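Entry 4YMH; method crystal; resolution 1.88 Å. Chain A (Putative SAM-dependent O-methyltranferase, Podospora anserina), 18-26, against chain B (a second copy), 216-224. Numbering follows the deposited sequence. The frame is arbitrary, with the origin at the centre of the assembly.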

ATOM      1  N   ALA A  18     -13.927   1.731  -9.092  1.00 20.33           N
ATOM      2  CA  ALA A  18     -14.534   0.598  -9.785  1.00 23.69           C
ATOM      3  C   ALA A  18     -13.518  -0.091 -10.715  1.00 19.37           C
ATOM      4  O   ALA A  18     -13.521  -1.319 -10.850  1.00 20.34           O
ATOM      5  CB  ALA A  18     -15.755   1.039 -10.574  1.00 26.90           C
ATOM      6  N   TYR A  19     -12.687   0.712 -11.369  1.00 17.89           N
ATOM      7  CA  TYR A  19     -11.635   0.172 -12.231  1.00 23.44           C
ATOM      8  C   TYR A  19     -10.667  -0.702 -11.448  1.00 22.05           C
ATOM      9  O   TYR A  19     -10.269  -1.777 -11.920  1.00 18.82           O
ATOM     10  CB  TYR A  19     -10.854   1.292 -12.924  1.00 17.93           C
ATOM     11  CG  TYR A  19      -9.897   0.769 -13.976  1.00 20.30           C
ATOM     12  CD1 TYR A  19     -10.336   0.509 -15.270  1.00 19.28           C
ATOM     13  CD2 TYR A  19      -8.564   0.530 -13.675  1.00 21.08           C
ATOM     14  CE1 TYR A  19      -9.459   0.025 -16.244  1.00 20.04           C
ATOM     15  CE2 TYR A  19      -7.679   0.038 -14.644  1.00 20.87           C
ATOM     16  CZ  TYR A  19      -8.138  -0.207 -15.917  1.00 18.48           C
ATOM     17  OH  TYR A  19      -7.273  -0.692 -16.878  1.00 21.83           O
ATOM     18  N   CYS A  20     -10.273  -0.236 -10.263  1.00 17.48           N
ATOM     19  CA  CYS A  20      -9.392  -1.037  -9.415  1.00 17.95           C
ATOM     20  C   CYS A  20     -10.045  -2.359  -9.019  1.00 23.94           C
ATOM     21  O   CYS A  20      -9.385  -3.406  -9.014  1.00 20.81           O
ATOM     22  CB  CYS A  20      -8.985  -0.258  -8.165  1.00 17.31           C
ATOM     23  SG  CYS A  20      -7.893   1.131  -8.540  1.00 20.39           S
ATOM     24  N   GLU A  21     -11.332  -2.315  -8.678  1.00 16.56           N
ATOM     25  CA  GLU A  21     -12.068  -3.556  -8.365  1.00 20.47           C
ATOM     26  C   GLU A  21     -12.120  -4.539  -9.531  1.00 22.51           C
ATOM     27  O   GLU A  21     -11.989  -5.759  -9.348  1.00 22.35           O
ATOM     28  CB  GLU A  21     -13.507  -3.237  -7.949  1.00 30.78           C
ATOM     29  CG  GLU A  21     -13.724  -3.084  -6.470  1.00 36.76           C
ATOM     30  CD  GLU A  21     -15.186  -2.841  -6.138  1.00 38.45           C
ATOM     31  OE1 GLU A  21     -15.983  -3.799  -6.193  1.00 41.31           O
ATOM     32  OE2 GLU A  21     -15.534  -1.682  -5.835  1.00 42.60           O
ATOM     33  N   LYS A  22     -12.383  -4.004 -10.720  1.00 20.81           N
ATOM     34  CA  LYS A  22     -12.478  -4.807 -11.942  1.00 22.83           C
ATOM     35  C   LYS A  22     -11.148  -5.482 -12.253  1.00 21.85           C
ATOM     36  O   LYS A  22     -11.110  -6.603 -12.756  1.00 23.83           O
ATOM     37  CB  LYS A  22     -12.899  -3.921 -13.124  1.00 29.68           C
ATOM     38  CG  LYS A  22     -13.102  -4.655 -14.442  1.00 38.47           C
ATOM     39  CD  LYS A  22     -13.412  -3.673 -15.570  1.00 49.19           C
ATOM     40  CE  LYS A  22     -12.176  -3.337 -16.413  1.00 52.20           C
ATOM     41  NZ  LYS A  22     -11.794  -4.447 -17.338  1.00 58.16           N
ATOM     42  N   ASN A  23     -10.087  -4.774 -11.933  1.00 23.88           N
ATOM     43  CA  ASN A  23      -8.746  -5.216 -12.239  1.00 23.20           C
ATOM     44  C   ASN A  23      -7.951  -5.793 -11.065  1.00 21.47           C
ATOM     45  O   ASN A  23      -6.772  -5.914 -11.092  1.00 20.78           O
ATOM     46  CB  ASN A  23      -8.005  -4.127 -12.992  1.00 23.44           C
ATOM     47  CG  ASN A  23      -8.546  -3.916 -14.378  1.00 31.03           C
ATOM     48  OD1 ASN A  23      -8.288  -4.692 -15.246  1.00 33.97           O
ATOM     49  ND2 ASN A  23      -9.290  -2.865 -14.574  1.00 27.17           N
ATOM     50  N   SER A  24      -8.663  -6.164 -10.033  1.00 20.96           N
ATOM     51  CA  SER A  24      -8.088  -6.876  -8.899  1.00 19.69           C
ATOM     52  C   SER A  24      -8.911  -8.134  -8.683  1.00 21.72           C
ATOM     53  O   SER A  24     -10.101  -8.166  -9.014  1.00 21.45           O
ATOM     54  CB  SER A  24      -8.091  -6.033  -7.623  1.00 18.53           C
ATOM     55  OG  SER A  24      -7.450  -4.800  -7.837  1.00 18.28           O
ATOM     56  N   HIS A  25      -8.304  -9.166  -8.112  1.00 23.75           N
ATOM     57  CA  HIS A  25      -9.096 -10.342  -7.782  1.00 27.04           C
ATOM     58  C   HIS A  25     -10.120  -9.973  -6.728  1.00 25.67           C
ATOM     59  O   HIS A  25      -9.824  -9.228  -5.801  1.00 20.44           O
ATOM     60  CB  HIS A  25      -8.202 -11.493  -7.344  1.00 29.64           C
ATOM     61  CG  HIS A  25      -7.497 -12.134  -8.492  1.00 32.09           C
ATOM     62  ND1 HIS A  25      -6.154 -11.955  -8.736  1.00 27.61           N
ATOM     63  CD2 HIS A  25      -7.968 -12.888  -9.516  1.00 36.54           C
ATOM     64  CE1 HIS A  25      -5.820 -12.592  -9.841  1.00 25.94           C
ATOM     65  NE2 HIS A  25      -6.902 -13.173 -10.331  1.00 36.64           N
ATOM     66  N   GLY A  26     -11.345 -10.458  -6.914  1.00 28.24           N
ATOM     67  CA  GLY A  26     -12.440 -10.096  -6.034  1.00 28.22           C
ATOM     68  C   GLY A  26     -12.480 -10.893  -4.749  1.00 29.01           C
ATOM     69  O   GLY A  26     -11.768 -11.874  -4.579  1.00 28.17           O
TER
ATOM     70  N   ARG B 216      -1.941 -18.176 -12.843  1.00 21.05           N
ATOM     71  CA  ARG B 216      -0.753 -18.376 -11.995  1.00 21.78           C
ATOM     72  C   ARG B 216      -0.589 -17.374 -10.843  1.00 18.16           C
ATOM     73  O   ARG B 216       0.181 -17.615  -9.904  1.00 18.39           O
ATOM     74  CB  ARG B 216       0.512 -18.324 -12.857  1.00 18.91           C
ATOM     75  CG  ARG B 216       0.576 -19.419 -13.912  1.00 20.50           C
ATOM     76  CD  ARG B 216       1.788 -19.201 -14.830  1.00 22.28           C
ATOM     77  NE  ARG B 216       1.682 -17.933 -15.557  1.00 21.95           N
ATOM     78  CZ  ARG B 216       2.564 -17.519 -16.463  1.00 22.35           C
ATOM     79  NH1 ARG B 216       3.622 -18.276 -16.754  1.00 19.86           N
ATOM     80  NH2 ARG B 216       2.389 -16.357 -17.071  1.00 21.42           N
ATOM     81  N   ILE B 217      -1.298 -16.253 -10.908  1.00 17.09           N
ATOM     82  CA  ILE B 217      -0.987 -15.139 -10.017  1.00 16.24           C
ATOM     83  C   ILE B 217      -2.225 -14.573  -9.287  1.00 18.80           C
ATOM     84  O   ILE B 217      -3.365 -14.781  -9.727  1.00 20.95           O
ATOM     85  CB  ILE B 217      -0.298 -13.987 -10.796  1.00 17.75           C
ATOM     86  CG1 ILE B 217      -1.197 -13.506 -11.929  1.00 19.65           C
ATOM     87  CG2 ILE B 217       1.074 -14.437 -11.329  1.00 15.60           C
ATOM     88  CD1 ILE B 217      -0.593 -12.364 -12.774  1.00 20.04           C
ATOM     89  N   ASP B 218      -1.981 -13.921  -8.149  1.00 20.52           N
ATOM     90  CA  ASP B 218      -2.967 -13.071  -7.466  1.00 17.19           C
ATOM     91  C   ASP B 218      -2.582 -11.634  -7.775  1.00 17.51           C
ATOM     92  O   ASP B 218      -1.393 -11.289  -7.741  1.00 17.10           O
ATOM     93  CB  ASP B 218      -2.974 -13.270  -5.944  1.00 23.08           C
ATOM     94  CG  ASP B 218      -3.439 -14.652  -5.516  1.00 34.33           C
ATOM     95  OD1 ASP B 218      -4.329 -15.236  -6.174  1.00 37.70           O
ATOM     96  OD2 ASP B 218      -2.915 -15.143  -4.489  1.00 37.81           O
ATOM     97  N   VAL B 219      -3.588 -10.790  -8.027  1.00 14.24           N
ATOM     98  CA  VAL B 219      -3.371  -9.433  -8.524  1.00 15.50           C
ATOM     99  C   VAL B 219      -4.179  -8.427  -7.712  1.00 16.03           C
ATOM    100  O   VAL B 219      -5.365  -8.648  -7.424  1.00 16.92           O
ATOM    101  CB  VAL B 219      -3.774  -9.314 -10.000  1.00 17.66           C
ATOM    102  CG1 VAL B 219      -3.544  -7.886 -10.508  1.00 17.44           C
ATOM    103  CG2 VAL B 219      -3.003 -10.335 -10.866  1.00 19.04           C
ATOM    104  N   LEU B 220      -3.542  -7.326  -7.339  1.00 15.18           N
ATOM    105  CA  LEU B 220      -4.263  -6.254  -6.648  1.00 17.36           C
ATOM    106  C   LEU B 220      -3.835  -4.901  -7.208  1.00 18.24           C
ATOM    107  O   LEU B 220      -2.660  -4.547  -7.135  1.00 14.02           O
ATOM    108  CB  LEU B 220      -3.998  -6.303  -5.149  1.00 19.68           C
ATOM    109  CG  LEU B 220      -4.593  -5.135  -4.346  1.00 19.84           C
ATOM    110  CD1 LEU B 220      -6.122  -5.241  -4.295  1.00 22.17           C
ATOM    111  CD2 LEU B 220      -3.994  -5.073  -2.945  1.00 18.62           C
ATOM    112  N   LEU B 221      -4.765  -4.160  -7.796  1.00 14.08           N
ATOM    113  CA  LEU B 221      -4.428  -2.815  -8.278  1.00 14.23           C
ATOM    114  C   LEU B 221      -4.826  -1.825  -7.192  1.00 17.73           C
ATOM    115  O   LEU B 221      -5.999  -1.650  -6.918  1.00 15.86           O
ATOM    116  CB  LEU B 221      -5.127  -2.518  -9.615  1.00 17.51           C
ATOM    117  CG  LEU B 221      -5.029  -1.099 -10.191  1.00 21.36           C
ATOM    118  CD1 LEU B 221      -3.599  -0.529 -10.083  1.00 19.81           C
ATOM    119  CD2 LEU B 221      -5.515  -1.076 -11.638  1.00 18.84           C
ATOM    120  N   LEU B 222      -3.839  -1.214  -6.551  1.00 11.56           N
ATOM    121  CA  LEU B 222      -4.075  -0.342  -5.405  1.00 18.02           C
ATOM    122  C   LEU B 222      -4.057   1.120  -5.845  1.00 21.96           C
ATOM    123  O   LEU B 222      -3.106   1.546  -6.539  1.00 21.33           O
ATOM    124  CB  LEU B 222      -3.012  -0.604  -4.330  1.00 22.16           C
ATOM    125  CG  LEU B 222      -3.416  -0.719  -2.851  1.00 32.97           C
ATOM    126  CD1 LEU B 222      -4.744  -1.442  -2.659  1.00 26.82           C
ATOM    127  CD2 LEU B 222      -2.323  -1.416  -2.056  1.00 34.89           C
ATOM    128  N   PRO B 223      -5.105   1.886  -5.460  1.00 19.86           N
ATOM    129  CA  PRO B 223      -5.217   3.287  -5.859  1.00 15.25           C
ATOM    130  C   PRO B 223      -4.350   4.174  -4.969  1.00 16.20           C
ATOM    131  O   PRO B 223      -4.874   4.969  -4.197  1.00 18.82           O
ATOM    132  CB  PRO B 223      -6.709   3.589  -5.674  1.00 21.46           C
ATOM    133  CG  PRO B 223      -7.123   2.706  -4.559  1.00 19.74           C
ATOM    134  CD  PRO B 223      -6.293   1.439  -4.705  1.00 19.72           C
ATOM    135  N   VAL B 224      -3.034   3.997  -5.061  1.00 15.55           N
ATOM    136  CA  VAL B 224      -2.100   4.800  -4.299  1.00 14.53           C
ATOM    137  C   VAL B 224      -1.072   5.355  -5.285  1.00 16.32           C
ATOM    138  O   VAL B 224      -0.759   4.690  -6.277  1.00 16.35           O
ATOM    139  CB  VAL B 224      -1.425   3.980  -3.171  1.00 14.74           C
ATOM    140  CG1 VAL B 224      -0.470   2.903  -3.745  1.00 18.13           C
ATOM    141  CG2 VAL B 224      -0.713   4.904  -2.186  1.00 13.65           C
TER
HETATM  142  O   HOH W   1      -7.007  -8.678  -5.243  1.00 32.17           O

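Where the helix of chain A ends at Lys22(A), the following loop runs beside the chain B strand 217–222, and three direct hydrogen bonds join them. Two involve Val219(B), which pairs with His25(A) through both its backbone groups. Its N donates to ND1 of His25(A) (2.9 Å, 144° at the hydrogen), so ND1 must be unprotonated; the chi1 of -75° (m) brings the ring's end nearer the strand than its sideways CB would suggest, with the Val219(B) N near the ring plane, where the ND1 lone pair lies. Its O accepts from the backbone N of His25(A) at 3.1 Å and 168°, a nearly straight bond. The same Val219(B) O also accepts from water 1 (2.7 Å), which donates its other hydrogen to the O of His25(A) (2.9 Å), and it lies 3.6 Å from the CA of Ser24(A) in a CA-H...O contact.

The third bond runs from the N of Leu221(B) to OG of Ser24(A) (2.8 Å, 165°). That hydroxyl in turn donates to the O of Cys20(A), 2.7 Å from OG, so a small side chain with chi1 of -54° (m) relays between the last helical turn and the buried strand amide. Asn23(A), the first residue to leave helical phi/psi, turns inward to its own chain: its ND2 donates to the O of Tyr19(A) at 3.0 Å, and that O also receives the Asn23(A) N at 3.0 Å.

Apolar packing completes the contact, within 445 Å² of buried surface. Leu221(B), pointing toward chain A, contributes the largest covered area, 92 Å². Its CD2 meets CE2 at the Tyr19(A) ring edge (3.9 Å), and its CG lies 4.0 Å from SG of Cys20(A). The same SG reaches CB of Pro223(B) at 4.0 Å, a neighbour with no amide hydrogen to satisfy.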